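Local structure of histidinol dehydrogenase (Elizabethkingia anophelis NUHP1, 6AN0) at residues T40-I45 with Q194-M199; E48-L53 with G202-E207; P240-V245 with A328-I333; L332-E337 with G350-G355. The protein probably catalyses the two successive NAD-dependent oxidations that turn L-histidinol, by way of L-histidinaldehyde, into L-histidine, the last step of histidine biosynthesis, as a zinc-dependent enzyme. All blocks are in the same frame, centred on the assembly; numbering follows the deposited sequence.

How the interactions relate
Interactions 1 and 2 lie side by side, their centres about 9 Å apart, and join the consecutive helices 35-48 and 50-61 to helix 192-201 and the loop after it. Interaction 1 is buried, apolar and without a hydrogen bond between its segments; interaction 2, farther out and only partly buried, is polar, with Asp50 at its centre. Interactions 3 and 4 are on the other side of the chain's centre, about 33 Å (1 to 3) and 41 Å (1 to 4) away between centres. Both are buried and share strand 331-335, which pairs with 242-247 in one and 351-354 in the other. Backbone bonds dominate interaction 4, whereas interaction 3 adds side-chain bonds near the zinc.

Interaction 1: residues T40-I45 with Q194-M199; sequences TVFEDI and QAIGAM
Val41 begins the contact from helix 35-48, which crosses helix 192-201 at -50° with the local axes 9.0 Å apart at their closest. Its CG1 branch, anti to the backbone N, is the one that reaches across, coming within 3.8 Å of Gln194 CA. Phe42 leaves its helix to one side, but the ring swings in toward the partner: CE2 is 3.5 Å from Gly197 CA, and CZ touches Ile196 CG2 at 4.2 Å. A CB on Gly197 would point at the first helix and crowd both Phe42 CD2 and Ile45 CG1, so the bare backbone here is what lets the helices come so near, with Phe42 CA and Gly197 CA only 5.4 Å apart. One turn after Val41, Ile45 spreads its two branches along the other helix. CG2, anti to the backbone N, lies 3.6 Å from Gly197 O, while CD1 rests 3.7 Å from Gln194 O, the Ile45 side chain crossing that of Gln194 at about a right angle. Phe201 meets the Phe42 ring edge-to-face, and helix 218-227 also packs on that ring. Gln194 is a predicted NAD(+)-binding residue, and Ile196 packs near Tyr132, another, so the contact lies beside a predicted NAD(+) site. No hydrogen bond joins the two segments: methyls and a phenyl ring lie on helix backbone, where Gln194 O is already bonded to Ala198 N, so shape and burial account for the fit.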
loop_
_atom_site.group_PDB
_atom_site.type_symbol
_atom_site.label_atom_id
_atom_site.label_comp_id
_atom_site.label_asym_id
_atom_site.label_seq_id
_atom_site.Cartn_x
_atom_site.Cartn_y
_atom_site.Cartn_z
ATOM N N THR A 40 9.861 20.672 -12.556
ATOM C CA THR A 40 9.560 21.894 -13.303
ATOM C C THR A 40 8.088 21.945 -13.713
ATOM O O THR A 40 7.435 22.986 -13.572
ATOM C CB THR A 40 10.462 22.003 -14.530
ATOM O OG1 THR A 40 11.825 22.093 -14.105
ATOM C CG2 THR A 40 10.124 23.248 -15.355
ATOM N N VAL A 41 7.549 20.834 -14.227
ATOM C CA VAL A 41 6.128 20.809 -14.577
ATOM C C VAL A 41 5.272 21.025 -13.336
ATOM O O VAL A 41 4.284 21.773 -13.364
ATOM C CB VAL A 41 5.759 19.485 -15.273
ATOM C CG1 VAL A 41 4.263 19.474 -15.631
ATOM C CG2 VAL A 41 6.609 19.277 -16.518
ATOM N N PHE A 42 5.624 20.358 -12.235
ATOM C CA PHE A 42 4.865 20.515 -10.995
ATOM C C PHE A 42 4.866 21.971 -10.522
ATOM O O PHE A 42 3.841 22.475 -10.043
ATOM C CB PHE A 42 5.434 19.589 -9.908
ATOM C CG PHE A 42 5.028 18.126 -10.054
ATOM C CD1 PHE A 42 5.347 17.214 -9.060
ATOM C CD2 PHE A 42 4.331 17.672 -11.173
ATOM C CE1 PHE A 42 4.986 15.870 -9.174
ATOM C CE2 PHE A 42 3.958 16.337 -11.296
ATOM C CZ PHE A 42 4.284 15.428 -10.278
ATOM N N GLU A 43 6.010 22.657 -10.631
ATOM C CA GLU A 43 6.067 24.068 -10.251
ATOM C C GLU A 43 5.130 24.908 -11.116
ATOM O O GLU A 43 4.424 25.789 -10.607
ATOM C CB GLU A 43 7.505 24.582 -10.365
ATOM N N ASP A 44 5.110 24.639 -12.428
ATOM C CA ASP A 44 4.190 25.326 -13.329
ATOM C C ASP A 44 2.734 25.038 -12.970
ATOM O O ASP A 44 1.887 25.940 -13.014
ATOM C CB ASP A 44 4.475 24.915 -14.776
ATOM C CG ASP A 44 5.744 25.551 -15.340
ATOM O OD1 ASP A 44 6.182 26.594 -14.818
ATOM O OD2 ASP A 44 6.298 25.008 -16.322
ATOM N N ILE A 45 2.410 23.784 -12.623
ATOM C CA ILE A 45 1.033 23.466 -12.232
ATOM C C ILE A 45 0.669 24.197 -10.946
ATOM O O ILE A 45 -0.440 24.719 -10.801
ATOM C CB ILE A 45 0.843 21.940 -12.071
ATOM C CG1 ILE A 45 0.885 21.221 -13.423
ATOM C CG2 ILE A 45 -0.470 21.613 -11.299
ATOM C CD1 ILE A 45 -0.318 21.498 -14.338
ATOM N N GLN A 194 1.846 16.720 -16.628
ATOM C CA GLN A 194 0.951 17.796 -16.216
ATOM C C GLN A 194 -0.376 17.265 -15.681
ATOM O O GLN A 194 -0.932 17.846 -14.741
ATOM C CB GLN A 194 0.733 18.797 -17.370
ATOM C CG GLN A 194 0.139 18.220 -18.694
ATOM C CD GLN A 194 1.197 17.644 -19.645
ATOM O OE1 GLN A 194 2.340 17.406 -19.257
ATOM N NE2 GLN A 194 0.805 17.413 -20.900
ATOM N N ALA A 195 -0.884 16.153 -16.227
ATOM C CA ALA A 195 -2.088 15.549 -15.662
ATOM C C ALA A 195 -1.838 15.035 -14.249
ATOM O O ALA A 195 -2.659 15.250 -13.347
ATOM C CB ALA A 195 -2.599 14.411 -16.553
ATOM N N ILE A 196 -0.715 14.338 -14.040
ATOM C CA ILE A 196 -0.386 13.852 -12.698
ATOM C C ILE A 196 -0.243 15.027 -11.735
ATOM O O ILE A 196 -0.692 14.966 -10.581
ATOM C CB ILE A 196 0.898 12.993 -12.738
ATOM C CG1 ILE A 196 0.712 11.762 -13.634
ATOM C CG2 ILE A 196 1.331 12.586 -11.327
ATOM C CD1 ILE A 196 -0.543 10.937 -13.292
ATOM N N GLY A 197 0.386 16.114 -12.195
ATOM C CA GLY A 197 0.554 17.284 -11.345
ATOM C C GLY A 197 -0.772 17.936 -11.003
ATOM O O GLY A 197 -0.995 18.361 -9.862
ATOM N N ALA A 198 -1.682 17.995 -11.979
ATOM C CA ALA A 198 -3.002 18.550 -11.715
ATOM C C ALA A 198 -3.738 17.736 -10.649
ATOM O O ALA A 198 -4.386 18.303 -9.761
ATOM C CB ALA A 198 -3.806 18.615 -13.011
ATOM N N MET A 199 -3.643 16.411 -10.705
ATOM C CA MET A 199 -4.301 15.615 -9.670
ATOM C C MET A 199 -3.549 15.643 -8.349
ATOM O O MET A 199 -4.148 15.386 -7.301
ATOM C CB MET A 199 -4.490 14.175 -10.143
ATOM C CG MET A 199 -5.474 14.073 -11.326
ATOM S SD MET A 199 -5.832 12.370 -11.825
ATOM C CE MET A 199 -4.304 11.897 -12.634
#

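Interaction 2: residues E48-L53 with G202-E207; sequences EKDKAL and GTETIE
Asp50, in the first turn of helix 50-61, binds Thr203 and Thr205 of the loop 202-207 with its carboxylate and Glu204 with its backbone N. Its CG stands beside the backbone N (chi1 -86°), which brings both carboxylate oxygens to the loop. OD1 is met nearly along its C-O axis by Thr203 OG1 at 2.6 Å, and Thr205 N adds a weak bond to the same oxygen. OD2 takes a very short 2.4 Å bond from Thr205 OG1 on its syn lone pair. Thr203 OG1 sits in the crowded position between backbone N and carbonyl carbon (chi1 68°), where it also accepts from Ile206 N, an ST motif. Glu204 bends at chi2 (99°) so that OE1 turns its syn lone pair to Asp50 N, 2.9 Å away, at the start of the helix. That puts OE1 3.5 Å from Asp50 OD1, two acceptors whose repulsion the helix N-terminus may ease. A water joins Glu204 OE2, 2.6 Å off, to Glu48 O. On the buried side, Leu53 CD1 meets Ile206 CD1 at 3.6 Å. The contact ties the start of helix 50-61 to the turn leaving helix 192-201: Leu53, Thr203 and Ile206 all reach Ala198, Leu53 also touches Ile45 of helix 35-48, and Ile206 packs on Tyr188 of strand 186-189.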
loop_
_atom_site.group_PDB
_atom_site.type_symbol
_atom_site.label_atom_id
_atom_site.label_comp_id
_atom_site.label_asym_id
_atom_site.label_seq_id
_atom_site.Cartn_x
_atom_site.Cartn_y
_atom_site.Cartn_z
ATOM N N GLU A 48 0.615 28.200 -12.105
ATOM C CA GLU A 48 -0.251 28.652 -13.183
ATOM C C GLU A 48 -1.516 27.820 -13.342
ATOM O O GLU A 48 -2.385 28.206 -14.129
ATOM C CB GLU A 48 0.512 28.656 -14.522
ATOM C CG GLU A 48 1.763 29.534 -14.557
ATOM C CD GLU A 48 1.467 31.023 -14.450
ATOM O OE1 GLU A 48 0.298 31.433 -14.635
ATOM O OE2 GLU A 48 2.419 31.788 -14.182
ATOM N N LYS A 49 -1.631 26.689 -12.632
ATOM C CA LYS A 49 -2.853 25.888 -12.570
ATOM C C LYS A 49 -3.441 25.587 -13.948
ATOM O O LYS A 49 -2.749 25.003 -14.791
ATOM C CB LYS A 49 -3.868 26.573 -11.657
ATOM C CG LYS A 49 -3.302 26.814 -10.253
ATOM C CD LYS A 49 -4.218 27.658 -9.397
ATOM C CE LYS A 49 -3.507 28.113 -8.128
ATOM N NZ LYS A 49 -2.950 26.966 -7.353
ATOM N N ASP A 50 -4.715 25.943 -14.180
ATOM C CA ASP A 50 -5.358 25.607 -15.455
ATOM C C ASP A 50 -4.577 26.151 -16.645
ATOM O O ASP A 50 -4.593 25.553 -17.728
ATOM C CB ASP A 50 -6.782 26.169 -15.511
ATOM C CG ASP A 50 -7.816 25.250 -14.876
ATOM O OD1 ASP A 50 -7.451 24.164 -14.368
ATOM O OD2 ASP A 50 -9.011 25.623 -14.893
ATOM N N LYS A 51 -3.919 27.296 -16.483
ATOM C CA LYS A 51 -3.180 27.853 -17.614
ATOM C C LYS A 51 -2.009 26.957 -17.980
ATOM O O LYS A 51 -1.718 26.762 -19.166
ATOM C CB LYS A 51 -2.707 29.269 -17.303
ATOM C CG LYS A 51 -3.811 30.311 -17.369
ATOM C CD LYS A 51 -3.268 31.717 -17.166
ATOM C CE LYS A 51 -2.660 31.877 -15.788
ATOM N NZ LYS A 51 -2.316 33.299 -15.494
ATOM N N ALA A 52 -1.341 26.387 -16.971
ATOM C CA ALA A 52 -0.281 25.417 -17.230
ATOM C C ALA A 52 -0.821 24.169 -17.921
ATOM O O ALA A 52 -0.211 23.673 -18.879
ATOM C CB ALA A 52 0.420 25.044 -15.921
ATOM N N LEU A 53 -1.958 23.635 -17.444
ATOM C CA LEU A 53 -2.569 22.484 -18.103
ATOM C C LEU A 53 -2.807 22.758 -19.583
ATOM O O LEU A 53 -2.464 21.940 -20.446
ATOM C CB LEU A 53 -3.891 22.114 -17.424
ATOM C CG LEU A 53 -3.879 21.027 -16.369
ATOM C CD1 LEU A 53 -5.285 20.863 -15.833
ATOM C CD2 LEU A 53 -3.334 19.706 -16.932
ATOM N N GLY A 202 -4.003 19.995 -7.598
ATOM C CA GLY A 202 -5.288 20.614 -7.874
ATOM C C GLY A 202 -5.146 21.858 -8.727
ATOM O O GLY A 202 -4.126 22.545 -8.657
ATOM N N THR A 203 -6.143 22.145 -9.553
ATOM C CA THR A 203 -6.234 23.408 -10.276
ATOM C C THR A 203 -7.637 23.962 -10.079
ATOM O O THR A 203 -8.449 23.394 -9.339
ATOM C CB THR A 203 -5.932 23.243 -11.772
ATOM O OG1 THR A 203 -6.976 22.480 -12.393
ATOM C CG2 THR A 203 -4.588 22.537 -11.992
ATOM N N GLU A 204 -7.931 25.075 -10.757
ATOM C CA GLU A 204 -9.282 25.619 -10.706
ATOM C C GLU A 204 -10.312 24.605 -11.189
ATOM O O GLU A 204 -11.426 24.557 -10.660
ATOM C CB GLU A 204 -9.375 26.899 -11.535
ATOM C CG GLU A 204 -8.449 28.012 -11.083
ATOM C CD GLU A 204 -7.186 28.087 -11.918
ATOM O OE1 GLU A 204 -6.824 27.061 -12.528
ATOM O OE2 GLU A 204 -6.562 29.170 -11.966
ATOM N N THR A 205 -9.962 23.782 -12.176
ATOM C CA THR A 205 -10.910 22.834 -12.754
ATOM C C THR A 205 -10.833 21.442 -12.138
ATOM O O THR A 205 -11.855 20.747 -12.072
ATOM C CB THR A 205 -10.693 22.734 -14.268
ATOM O OG1 THR A 205 -10.810 24.042 -14.846
ATOM C CG2 THR A 205 -11.720 21.819 -14.924
ATOM N N ILE A 206 -9.666 21.021 -11.662
ATOM C CA ILE A 206 -9.456 19.653 -11.196
ATOM C C ILE A 206 -9.179 19.705 -9.700
ATOM O O ILE A 206 -8.169 20.271 -9.268
ATOM C CB ILE A 206 -8.314 18.972 -11.960
ATOM C CG1 ILE A 206 -8.626 18.980 -13.468
ATOM C CG2 ILE A 206 -8.061 17.550 -11.431
ATOM C CD1 ILE A 206 -7.496 18.463 -14.373
ATOM N N GLU A 207 -10.080 19.130 -8.902
ATOM C CA GLU A 207 -9.824 18.993 -7.474
ATOM C C GLU A 207 -8.755 17.931 -7.253
ATOM O O GLU A 207 -8.704 16.923 -7.963
ATOM C CB GLU A 207 -11.098 18.614 -6.723
HETATM O O HOH W 1 -5.132 29.632 -14.147
HETATM O O HOH W 2 -1.856 23.973 -8.348
#

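Interaction 3: residues P240-V245 with A328-I333; sequences PSEVLV and APEHLI
Two neighbouring strands of the parallel sheet, six strands within this chain, meet here at the end that faces the zinc site: 242-247 and 331-335. The pairing proper runs from Leu244: its N gives a bond of 2.9 Å to His331 O, nearly along the C=O axis, and its O receives Ile333 N. Ahead of it, side chains take over. Glu330, extended with CG anti to the backbone N, carries OE1 to Glu242 N at 2.9 Å, meeting it nearly along the C-O axis. Glu242 answers by placing OE1, through its anti lone pair, 2.8 Å from Glu330 N, so each glutamate binds the other's backbone N-H while the carboxylate planes stand 77° apart. Arg26 forms a salt bridge with that same Glu242 OE1, which should help keep it ionised. The His331 ring is held by its edge: ND1 donates to Glu242 O at 2.9 Å, with the oxygen 5° out of the ring plane and the N-H...O angle 166°. This fixes the ring rotation and puts the proton on ND1. Val243 CG2 packs against Ile333 CG1, 3.9 Å away, on the face that bears His331. On the other face Leu244 CD2 lies beside Leu332 CD1 at 3.6 Å, the two leucines pointing the same way. Ser241 OG bonds to Gln263, a predicted zinc and substrate ligand. The bound zinc is about 6 Å from the His331 side chain. Adjacent parallel strands covered by helices, here 253-264 and 317-327, are typical of an alpha/beta domain; the predicted proton acceptors Glu330 and His331 sit where strand 331-335 begins.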
loop_
_atom_site.group_PDB
_atom_site.type_symbol
_atom_site.label_atom_id
_atom_site.label_comp_id
_atom_site.label_asym_id
_atom_site.label_seq_id
_atom_site.Cartn_x
_atom_site.Cartn_y
_atom_site.Cartn_z
ATOM N N PRO A 240 6.959 -2.586 -17.685
ATOM C CA PRO A 240 6.315 -3.271 -18.817
ATOM C C PRO A 240 5.643 -4.571 -18.384
ATOM O O PRO A 240 6.035 -5.207 -17.405
ATOM C CB PRO A 240 7.477 -3.551 -19.781
ATOM C CG PRO A 240 8.666 -2.763 -19.242
ATOM C CD PRO A 240 8.428 -2.622 -17.770
ATOM N N SER A 241 4.629 -4.970 -19.146
ATOM C CA SER A 241 3.862 -6.156 -18.794
ATOM C C SER A 241 4.607 -7.425 -19.194
ATOM O O SER A 241 5.557 -7.403 -19.983
ATOM C CB SER A 241 2.485 -6.116 -19.445
ATOM O OG SER A 241 2.600 -5.881 -20.832
ATOM N N GLU A 242 4.161 -8.546 -18.633
ATOM C CA GLU A 242 4.913 -9.790 -18.755
ATOM C C GLU A 242 4.001 -10.977 -18.453
ATOM O O GLU A 242 2.990 -10.846 -17.755
ATOM C CB GLU A 242 6.118 -9.776 -17.803
ATOM C CG GLU A 242 5.641 -9.614 -16.376
ATOM C CD GLU A 242 6.711 -9.270 -15.369
ATOM O OE1 GLU A 242 6.565 -9.747 -14.222
ATOM O OE2 GLU A 242 7.658 -8.504 -15.693
ATOM N N VAL A 243 4.357 -12.136 -18.996
ATOM C CA VAL A 243 3.688 -13.384 -18.639
ATOM C C VAL A 243 4.739 -14.476 -18.489
ATOM O O VAL A 243 5.755 -14.498 -19.190
ATOM C CB VAL A 243 2.602 -13.807 -19.673
ATOM C CG1 VAL A 243 3.229 -14.180 -21.026
ATOM C CG2 VAL A 243 1.763 -14.979 -19.146
ATOM N N LEU A 244 4.482 -15.398 -17.568
ATOM C CA LEU A 244 5.232 -16.638 -17.476
ATOM C C LEU A 244 4.234 -17.778 -17.578
ATOM O O LEU A 244 3.205 -17.762 -16.894
ATOM C CB LEU A 244 6.034 -16.709 -16.170
ATOM C CG LEU A 244 6.998 -17.885 -15.961
ATOM C CD1 LEU A 244 8.154 -17.448 -15.069
ATOM C CD2 LEU A 244 6.284 -19.109 -15.347
ATOM N N VAL A 245 4.512 -18.728 -18.466
ATOM C CA VAL A 245 3.673 -19.902 -18.684
ATOM C C VAL A 245 4.452 -21.135 -18.253
ATOM O O VAL A 245 5.633 -21.277 -18.586
ATOM C CB VAL A 245 3.250 -20.028 -20.163
ATOM C CG1 VAL A 245 2.344 -21.258 -20.371
ATOM C CG2 VAL A 245 2.587 -18.744 -20.642
ATOM N N ALA A 328 8.757 -14.014 -10.110
ATOM C CA ALA A 328 7.620 -13.247 -9.590
ATOM C C ALA A 328 6.870 -12.563 -10.730
ATOM O O ALA A 328 6.896 -11.327 -10.846
ATOM C CB ALA A 328 8.086 -12.229 -8.546
ATOM N N PRO A 329 6.177 -13.331 -11.573
ATOM C CA PRO A 329 5.591 -12.770 -12.796
ATOM C C PRO A 329 4.327 -11.954 -12.540
ATOM O O PRO A 329 3.544 -12.225 -11.625
ATOM C CB PRO A 329 5.261 -14.017 -13.629
ATOM C CG PRO A 329 4.961 -15.088 -12.567
ATOM C CD PRO A 329 5.950 -14.785 -11.449
ATOM N N GLU A 330 4.125 -10.939 -13.384
ATOM C CA GLU A 330 2.854 -10.214 -13.359
ATOM C C GLU A 330 1.676 -11.161 -13.616
ATOM O O GLU A 330 0.678 -11.147 -12.885
ATOM C CB GLU A 330 2.868 -9.093 -14.398
ATOM C CG GLU A 330 1.583 -8.286 -14.420
ATOM C CD GLU A 330 1.422 -7.452 -15.675
ATOM O OE1 GLU A 330 2.117 -7.727 -16.671
ATOM O OE2 GLU A 330 0.571 -6.541 -15.671
ATOM N N HIS A 331 1.775 -11.987 -14.660
ATOM C CA HIS A 331 0.775 -13.008 -14.964
ATOM C C HIS A 331 1.438 -14.374 -14.993
ATOM O O HIS A 331 2.521 -14.531 -15.572
ATOM C CB HIS A 331 0.125 -12.796 -16.333
ATOM C CG HIS A 331 -0.469 -11.444 -16.536
ATOM N ND1 HIS A 331 0.221 -10.416 -17.146
ATOM C CD2 HIS A 331 -1.702 -10.962 -16.258
ATOM C CE1 HIS A 331 -0.559 -9.352 -17.218
ATOM N NE2 HIS A 331 -1.730 -9.656 -16.684
ATOM N N LEU A 332 0.775 -15.367 -14.406
ATOM C CA LEU A 332 1.259 -16.747 -14.407
ATOM C C LEU A 332 0.184 -17.626 -15.030
ATOM O O LEU A 332 -0.949 -17.637 -14.552
ATOM C CB LEU A 332 1.557 -17.208 -12.979
ATOM C CG LEU A 332 1.868 -18.695 -12.796
ATOM C CD1 LEU A 332 3.109 -19.063 -13.624
ATOM C CD2 LEU A 332 2.094 -19.015 -11.321
ATOM N N ILE A 333 0.530 -18.375 -16.076
ATOM C CA ILE A 333 -0.400 -19.337 -16.667
ATOM C C ILE A 333 0.090 -20.746 -16.351
ATOM O O ILE A 333 1.200 -21.131 -16.741
ATOM C CB ILE A 333 -0.555 -19.133 -18.183
ATOM C CG1 ILE A 333 -1.014 -17.696 -18.490
ATOM C CG2 ILE A 333 -1.548 -20.159 -18.757
ATOM C CD1 ILE A 333 -1.247 -17.404 -19.980
#

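Interaction 4: residues L332-E337 with G350-G355; sequences LILAIE and GSVFLG
The Phe353 ring is the flat group of this contact: Leu332 O lies at its edge, in the ring plane and 3.5 Å from Phe353 CD2, while Ile333 CG1 approaches obliquely and lies 4.2 Å from Phe353 CB. Beyond the two segments the ring also packs against His331 of the predicted active site. The setting is a parallel beta ladder, strand 331-335 beside 351-354, the last strand of the sheet within this chain. Four backbone bonds run along it in the usual parallel zigzag. Leu332 gives its N-H to Ser351 O and accepts Phe353 N on its own O, and Leu334 N then bonds Phe353 O at 2.8 Å, with a C=O...N angle of 176°, so nearly along the C=O axis. On the face opposite Phe353, Leu332 CD2 lies beside Val352 CG2, and Leu334 CD1 meets Leu354 CD2 at 3.9 Å, both pairs of side chains pointing the same way. With CG beside the backbone N in both Leu334 and Leu354, the two run alongside each other, and the end of Leu354 leans closer to the neighbouring strand. Across the dimer interface the second subunit adds a strand parallel to 351-354, so the sheet runs on; there Ser351 OG bonds Thr395 of the second subunit. At the far end strand 331-335 leaves the ladder through an inverse gamma turn centred on Ala335. The last bond approaches its acceptor differently: Gly355 N reaches Leu334 O at 3.0 Å from 26° above the carbonyl plane, not on a lone pair.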
loop_
_atom_site.group_PDB
_atom_site.type_symbol
_atom_site.label_atom_id
_atom_site.label_comp_id
_atom_site.label_asym_id
_atom_site.label_seq_id
_atom_site.Cartn_x
_atom_site.Cartn_y
_atom_site.Cartn_z
ATOM N N LEU A 332 0.775 -15.367 -14.406
ATOM C CA LEU A 332 1.259 -16.747 -14.407
ATOM C C LEU A 332 0.184 -17.626 -15.030
ATOM O O LEU A 332 -0.949 -17.637 -14.552
ATOM C CB LEU A 332 1.557 -17.208 -12.979
ATOM C CG LEU A 332 1.868 -18.695 -12.796
ATOM C CD1 LEU A 332 3.109 -19.063 -13.624
ATOM C CD2 LEU A 332 2.094 -19.015 -11.321
ATOM N N ILE A 333 0.530 -18.375 -16.076
ATOM C CA ILE A 333 -0.400 -19.337 -16.667
ATOM C C ILE A 333 0.090 -20.746 -16.351
ATOM O O ILE A 333 1.200 -21.131 -16.741
ATOM C CB ILE A 333 -0.555 -19.133 -18.183
ATOM C CG1 ILE A 333 -1.014 -17.696 -18.490
ATOM C CG2 ILE A 333 -1.548 -20.159 -18.757
ATOM C CD1 ILE A 333 -1.247 -17.404 -19.980
ATOM N N LEU A 334 -0.743 -21.530 -15.661
ATOM C CA LEU A 334 -0.415 -22.924 -15.351
ATOM C C LEU A 334 -1.135 -23.808 -16.361
ATOM O O LEU A 334 -2.270 -24.234 -16.145
ATOM C CB LEU A 334 -0.805 -23.295 -13.923
ATOM C CG LEU A 334 -0.101 -22.535 -12.805
ATOM C CD1 LEU A 334 -0.513 -23.170 -11.469
ATOM C CD2 LEU A 334 1.439 -22.529 -12.988
ATOM N N ALA A 335 -0.458 -24.100 -17.473
ATOM C CA ALA A 335 -1.016 -24.962 -18.513
ATOM C C ALA A 335 -0.628 -26.411 -18.228
ATOM O O ALA A 335 0.104 -27.074 -18.970
ATOM C CB ALA A 335 -0.549 -24.503 -19.895
ATOM N N ILE A 336 -1.128 -26.901 -17.097
ATOM C CA ILE A 336 -0.746 -28.214 -16.608
ATOM C C ILE A 336 -1.973 -28.922 -16.071
ATOM O O ILE A 336 -3.019 -28.319 -15.809
ATOM C CB ILE A 336 0.327 -28.167 -15.500
ATOM C CG1 ILE A 336 -0.266 -27.502 -14.236
ATOM C CG2 ILE A 336 1.602 -27.508 -16.000
ATOM C CD1 ILE A 336 0.735 -27.195 -13.149
ATOM N N GLU A 337 -1.794 -30.226 -15.920
ATOM C CA GLU A 337 -2.745 -31.122 -15.294
ATOM C C GLU A 337 -2.843 -30.856 -13.797
ATOM O O GLU A 337 -1.829 -30.615 -13.133
ATOM C CB GLU A 337 -2.258 -32.547 -15.529
ATOM C CG GLU A 337 -3.302 -33.607 -15.621
ATOM C CD GLU A 337 -2.731 -34.862 -16.240
ATOM O OE1 GLU A 337 -1.670 -35.342 -15.774
ATOM O OE2 GLU A 337 -3.325 -35.355 -17.220
ATOM N N GLY A 350 1.247 -11.952 -9.786
ATOM C CA GLY A 350 0.190 -10.952 -9.709
ATOM C C GLY A 350 -1.190 -11.571 -9.868
ATOM O O GLY A 350 -2.088 -11.342 -9.050
ATOM N N SER A 351 -1.377 -12.350 -10.931
ATOM C CA SER A 351 -2.631 -13.043 -11.209
ATOM C C SER A 351 -2.318 -14.379 -11.872
ATOM O O SER A 351 -1.382 -14.464 -12.671
ATOM C CB SER A 351 -3.544 -12.184 -12.100
ATOM O OG SER A 351 -4.871 -12.687 -12.099
ATOM N N VAL A 352 -3.097 -15.419 -11.536
ATOM C CA VAL A 352 -2.810 -16.794 -11.942
ATOM C C VAL A 352 -3.985 -17.355 -12.742
ATOM O O VAL A 352 -5.148 -17.199 -12.350
ATOM C CB VAL A 352 -2.515 -17.688 -10.715
ATOM C CG1 VAL A 352 -2.249 -19.164 -11.124
ATOM C CG2 VAL A 352 -1.347 -17.106 -9.903
ATOM N N PHE A 353 -3.667 -18.046 -13.837
ATOM C CA PHE A 353 -4.652 -18.616 -14.755
ATOM C C PHE A 353 -4.472 -20.128 -14.802
ATOM O O PHE A 353 -3.362 -20.611 -15.047
ATOM C CB PHE A 353 -4.479 -17.984 -16.147
ATOM C CG PHE A 353 -4.631 -16.484 -16.130
ATOM C CD1 PHE A 353 -5.848 -15.900 -16.456
ATOM C CD2 PHE A 353 -3.586 -15.663 -15.712
ATOM C CE1 PHE A 353 -6.013 -14.520 -16.395
ATOM C CE2 PHE A 353 -3.744 -14.280 -15.651
ATOM C CZ PHE A 353 -4.959 -13.712 -15.991
ATOM N N LEU A 354 -5.562 -20.876 -14.590
ATOM C CA LEU A 354 -5.480 -22.318 -14.336
ATOM C C LEU A 354 -6.050 -23.146 -15.484
ATOM O O LEU A 354 -7.237 -23.037 -15.803
ATOM C CB LEU A 354 -6.220 -22.657 -13.046
ATOM C CG LEU A 354 -5.734 -21.907 -11.812
ATOM C CD1 LEU A 354 -6.641 -22.309 -10.654
ATOM C CD2 LEU A 354 -4.268 -22.246 -11.505
ATOM N N GLY A 355 -5.212 -24.014 -16.064
ATOM C CA GLY A 355 -5.667 -24.980 -17.047
ATOM C C GLY A 355 -5.736 -24.383 -18.445
ATOM O O GLY A 355 -5.558 -23.188 -18.657
#